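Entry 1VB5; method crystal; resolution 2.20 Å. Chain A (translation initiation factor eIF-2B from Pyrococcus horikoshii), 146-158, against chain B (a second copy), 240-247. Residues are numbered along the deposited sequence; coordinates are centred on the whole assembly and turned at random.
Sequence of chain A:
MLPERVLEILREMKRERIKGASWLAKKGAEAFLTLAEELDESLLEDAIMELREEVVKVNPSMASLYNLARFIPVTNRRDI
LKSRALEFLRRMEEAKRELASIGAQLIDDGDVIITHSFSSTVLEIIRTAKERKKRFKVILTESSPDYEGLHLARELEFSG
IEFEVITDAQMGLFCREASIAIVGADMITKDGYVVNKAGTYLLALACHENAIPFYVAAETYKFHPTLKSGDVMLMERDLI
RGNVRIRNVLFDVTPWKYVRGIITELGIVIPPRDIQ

Chain A, residues 146-158: DYEGLHLARELEF
Chain B 240-247: IRGNVRIR

At the centre of this contact, Leu A150 on a helix of chain A packs against Val B244 on a hairpin of chain B; their CA atoms lie 7.1 Å apart, the nearest CA pair across the two stretches. Leu A150, with chi1 m and chi2 t, points toward the hairpin and brings CD2 to 4.1 Å from CB of Val B244 and to 4.4 Å from CD1 of Ile B246. One turn along the helix, CB of Ala A153 lies 4.3 Å from CG1 of Val B244 (chi1 t). A branched leucine can reach several partners, while the short alanine lets the valine approach the helix. Ile B246 (m, t) sets off sideways, and its end swings nearer.

The backbones are joined by no hydrogen bond; the backbone bonds lie within the helix and its first turn on one side, and between Arg B241 and Val B244 on the other. The helix runs to Phe A158 with phi/psi near -65/-38, its bonds including Ala A153 N to Gly A149 O (3.0 Å) and Arg A154 N to Leu A150 O (3.1 Å). Tyr A147 precedes it in a left-handed conformation, 61/39. Across the way, Arg B241 (-135/127) and Val B244 (-106/131) bracket a type II' turn, closed by Arg B241 N to Val B244 O and Val B244 N to Arg B241 O, both 3.1 Å. At its corners are Gly B242 (74/-133) and Asn B243 (-114/19). The positive phi favours glycine, and a CB there would lie 2.5 Å from NH2 of Arg A154, a clash.

Beside the leucine, Arg B241 (t, t, m, chi4 -71°) offers its aliphatic stem: CG is 3.7 Å from CD1 of Leu A150, which also lies 3.6 Å from O of Arg B241. Farther along, CD of Arg B241 sits 3.5 Å from the centroid of the Tyr A147 ring, 8° off its normal. This CH-pi contact suits a methylene polarised by the neighbouring guanidinium. The tyrosine (chi1 m, chi2 126°) places OH over one face of that guanidinium, 3.3 Å from CZ of Arg B241; OH to NH2 of Arg B241 is 3.4 Å, but the angle is too poor for a hydrogen bond.

At the other polar margin, Arg A154 (m, t, t, chi4 117°) starts sideways and extends to the turn. Its NH2 is 3.9 Å from CA of Gly B242, and its NE is 3.5 Å from ND2 of Asn B243 (chi1 p, chi2 71°), near the guanidinium plane. Both nitrogens are donors, so this is packing without a bond. Glu A157 (t, t, chi3 66°) reaches only to 4.3 Å, OE1 to OD1 of Asn B243.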

# COMPACT_ATOMS: atom_id res chain seq x y z
N ASP A 146 3.34 -10.19 5.67
CA ASP A 146 3.28 -11.01 6.88
C ASP A 146 2.25 -10.57 7.91
O ASP A 146 1.98 -11.28 8.88
CB ASP A 146 4.67 -11.08 7.52
CG ASP A 146 5.71 -11.61 6.55
OD1 ASP A 146 5.56 -12.75 6.10
OD2 ASP A 146 6.67 -10.88 6.25
N TYR A 147 1.68 -9.39 7.69
CA TYR A 147 0.64 -8.86 8.57
C TYR A 147 1.04 -8.63 10.02
O TYR A 147 0.25 -8.86 10.93
CB TYR A 147 -0.57 -9.79 8.50
CG TYR A 147 -1.07 -9.95 7.08
CD1 TYR A 147 -1.24 -11.21 6.51
CD2 TYR A 147 -1.38 -8.83 6.31
CE1 TYR A 147 -1.69 -11.35 5.20
CE2 TYR A 147 -1.83 -8.95 4.99
CZ TYR A 147 -1.98 -10.22 4.44
OH TYR A 147 -2.42 -10.34 3.15
N GLU A 148 2.26 -8.15 10.24
CA GLU A 148 2.72 -7.89 11.60
C GLU A 148 1.79 -6.85 12.24
O GLU A 148 1.73 -6.73 13.46
CB GLU A 148 4.16 -7.37 11.61
CG GLU A 148 4.35 -6.04 10.90
CD GLU A 148 4.70 -6.20 9.42
OE1 GLU A 148 4.41 -7.27 8.83
OE2 GLU A 148 5.26 -5.24 8.85
N GLY A 149 1.07 -6.11 11.40
CA GLY A 149 0.15 -5.11 11.90
C GLY A 149 -0.99 -5.72 12.71
O GLY A 149 -1.49 -5.11 13.66
N LEU A 150 -1.42 -6.92 12.33
CA LEU A 150 -2.49 -7.58 13.05
C LEU A 150 -2.02 -7.97 14.44
O LEU A 150 -2.82 -8.11 15.36
CB LEU A 150 -2.96 -8.83 12.28
CG LEU A 150 -3.56 -8.58 10.90
CD1 LEU A 150 -4.21 -9.87 10.39
CD2 LEU A 150 -4.59 -7.45 10.96
N HIS A 151 -0.71 -8.14 14.60
CA HIS A 151 -0.14 -8.47 15.90
C HIS A 151 -0.32 -7.25 16.80
O HIS A 151 -0.69 -7.36 17.97
CB HIS A 151 1.35 -8.81 15.77
CG HIS A 151 2.06 -8.92 17.09
ND1 HIS A 151 1.66 -9.79 18.08
CD2 HIS A 151 3.13 -8.25 17.57
CE1 HIS A 151 2.46 -9.65 19.13
NE2 HIS A 151 3.36 -8.72 18.85
N LEU A 152 -0.05 -6.07 16.24
CA LEU A 152 -0.21 -4.82 16.97
C LEU A 152 -1.67 -4.71 17.40
O LEU A 152 -1.97 -4.37 18.54
CB LEU A 152 0.14 -3.62 16.10
CG LEU A 152 -0.17 -2.25 16.72
CD1 LEU A 152 0.58 -2.11 18.03
CD2 LEU A 152 0.22 -1.13 15.76
N ALA A 153 -2.58 -5.01 16.47
CA ALA A 153 -4.00 -4.93 16.77
C ALA A 153 -4.40 -5.80 17.96
O ALA A 153 -5.17 -5.38 18.82
CB ALA A 153 -4.82 -5.33 15.54
N ARG A 154 -3.86 -7.02 18.03
CA ARG A 154 -4.19 -7.92 19.12
C ARG A 154 -3.61 -7.42 20.45
O ARG A 154 -4.19 -7.66 21.51
CB ARG A 154 -3.69 -9.33 18.81
CG ARG A 154 -4.37 -9.90 17.57
CD ARG A 154 -3.79 -11.24 17.14
NE ARG A 154 -4.38 -11.65 15.87
CZ ARG A 154 -3.71 -11.80 14.74
NH1 ARG A 154 -2.39 -11.59 14.71
NH2 ARG A 154 -4.34 -12.16 13.63
N GLU A 155 -2.49 -6.72 20.38
CA GLU A 155 -1.87 -6.16 21.58
C GLU A 155 -2.68 -4.97 22.08
O GLU A 155 -2.90 -4.81 23.28
CB GLU A 155 -0.43 -5.71 21.28
CG GLU A 155 0.56 -6.83 21.05
CD GLU A 155 0.66 -7.77 22.24
OE1 GLU A 155 0.74 -7.27 23.39
OE2 GLU A 155 0.68 -9.01 22.03
N LEU A 156 -3.13 -4.12 21.15
CA LEU A 156 -3.91 -2.95 21.53
C LEU A 156 -5.25 -3.41 22.10
O LEU A 156 -5.78 -2.82 23.04
CB LEU A 156 -4.13 -2.05 20.32
CG LEU A 156 -2.86 -1.39 19.76
CD1 LEU A 156 -3.20 -0.57 18.53
CD2 LEU A 156 -2.23 -0.50 20.84
N GLU A 157 -5.78 -4.48 21.52
CA GLU A 157 -7.04 -5.05 21.96
C GLU A 157 -6.88 -5.56 23.40
O GLU A 157 -7.74 -5.32 24.25
CB GLU A 157 -7.43 -6.20 21.03
CG GLU A 157 -8.89 -6.58 21.05
CD GLU A 157 -9.21 -7.59 19.97
OE1 GLU A 157 -8.71 -8.74 20.06
OE2 GLU A 157 -9.95 -7.24 19.02
N PHE A 158 -5.78 -6.25 23.66
CA PHE A 158 -5.50 -6.78 24.99
C PHE A 158 -5.44 -5.64 26.01
O PHE A 158 -5.88 -5.79 27.15
CB PHE A 158 -4.17 -7.53 24.99
CG PHE A 158 -3.74 -7.99 26.36
CD1 PHE A 158 -4.35 -9.08 26.97
CD2 PHE A 158 -2.72 -7.32 27.04
CE1 PHE A 158 -3.97 -9.50 28.24
CE2 PHE A 158 -2.33 -7.73 28.32
CZ PHE A 158 -2.95 -8.83 28.92
N ILE B 240 -12.26 -9.33 6.88
CA ILE B 240 -11.75 -9.94 8.10
C ILE B 240 -10.55 -10.83 7.78
O ILE B 240 -10.61 -11.67 6.88
CB ILE B 240 -12.82 -10.79 8.81
CG1 ILE B 240 -13.99 -9.91 9.26
CG2 ILE B 240 -12.21 -11.48 10.03
CD1 ILE B 240 -15.06 -10.66 10.02
N ARG B 241 -9.47 -10.64 8.52
CA ARG B 241 -8.25 -11.43 8.35
C ARG B 241 -7.81 -11.78 9.76
O ARG B 241 -7.66 -10.90 10.61
CB ARG B 241 -7.17 -10.62 7.63
CG ARG B 241 -5.85 -11.36 7.44
CD ARG B 241 -4.89 -10.55 6.59
NE ARG B 241 -5.30 -10.48 5.19
CZ ARG B 241 -5.27 -11.51 4.35
NH1 ARG B 241 -4.83 -12.69 4.76
NH2 ARG B 241 -5.66 -11.35 3.09
N GLY B 242 -7.59 -13.07 10.01
CA GLY B 242 -7.24 -13.49 11.35
C GLY B 242 -8.56 -13.36 12.09
O GLY B 242 -9.59 -13.81 11.60
N ASN B 243 -8.55 -12.76 13.27
CA ASN B 243 -9.79 -12.58 14.01
C ASN B 243 -10.05 -11.08 14.06
O ASN B 243 -10.84 -10.60 14.88
CB ASN B 243 -9.64 -13.15 15.43
CG ASN B 243 -8.54 -12.45 16.24
OD1 ASN B 243 -8.68 -11.29 16.65
ND2 ASN B 243 -7.43 -13.16 16.48
N VAL B 244 -9.40 -10.35 13.16
CA VAL B 244 -9.49 -8.90 13.12
C VAL B 244 -10.33 -8.30 11.99
O VAL B 244 -10.18 -8.66 10.82
CB VAL B 244 -8.07 -8.30 13.03
CG1 VAL B 244 -8.12 -6.79 13.23
CG2 VAL B 244 -7.16 -8.96 14.06
N ARG B 245 -11.22 -7.38 12.36
CA ARG B 245 -12.05 -6.71 11.39
C ARG B 245 -11.20 -5.61 10.76
O ARG B 245 -10.51 -4.87 11.46
CB ARG B 245 -13.29 -6.11 12.06
CG ARG B 245 -14.33 -7.16 12.42
CD ARG B 245 -15.62 -6.54 12.96
NE ARG B 245 -16.75 -7.45 12.80
CZ ARG B 245 -16.82 -8.68 13.31
NH1 ARG B 245 -15.82 -9.16 14.03
NH2 ARG B 245 -17.90 -9.42 13.10
N ILE B 246 -11.24 -5.52 9.44
CA ILE B 246 -10.44 -4.54 8.74
C ILE B 246 -11.28 -3.58 7.91
O ILE B 246 -12.10 -4.00 7.10
CB ILE B 246 -9.41 -5.26 7.84
CG1 ILE B 246 -8.55 -6.19 8.71
CG2 ILE B 246 -8.54 -4.25 7.09
CD1 ILE B 246 -7.69 -7.17 7.92
N ARG B 247 -11.08 -2.29 8.13
CA ARG B 247 -11.80 -1.27 7.37
C ARG B 247 -11.37 -1.51 5.92
O ARG B 247 -10.18 -1.74 5.65
CB ARG B 247 -11.39 0.13 7.83
CG ARG B 247 -12.18 1.26 7.23
CD ARG B 247 -13.64 1.24 7.69
NE ARG B 247 -14.42 2.29 7.01
CZ ARG B 247 -14.41 3.57 7.36
NH1 ARG B 247 -13.66 3.98 8.38
NH2 ARG B 247 -15.13 4.45 6.67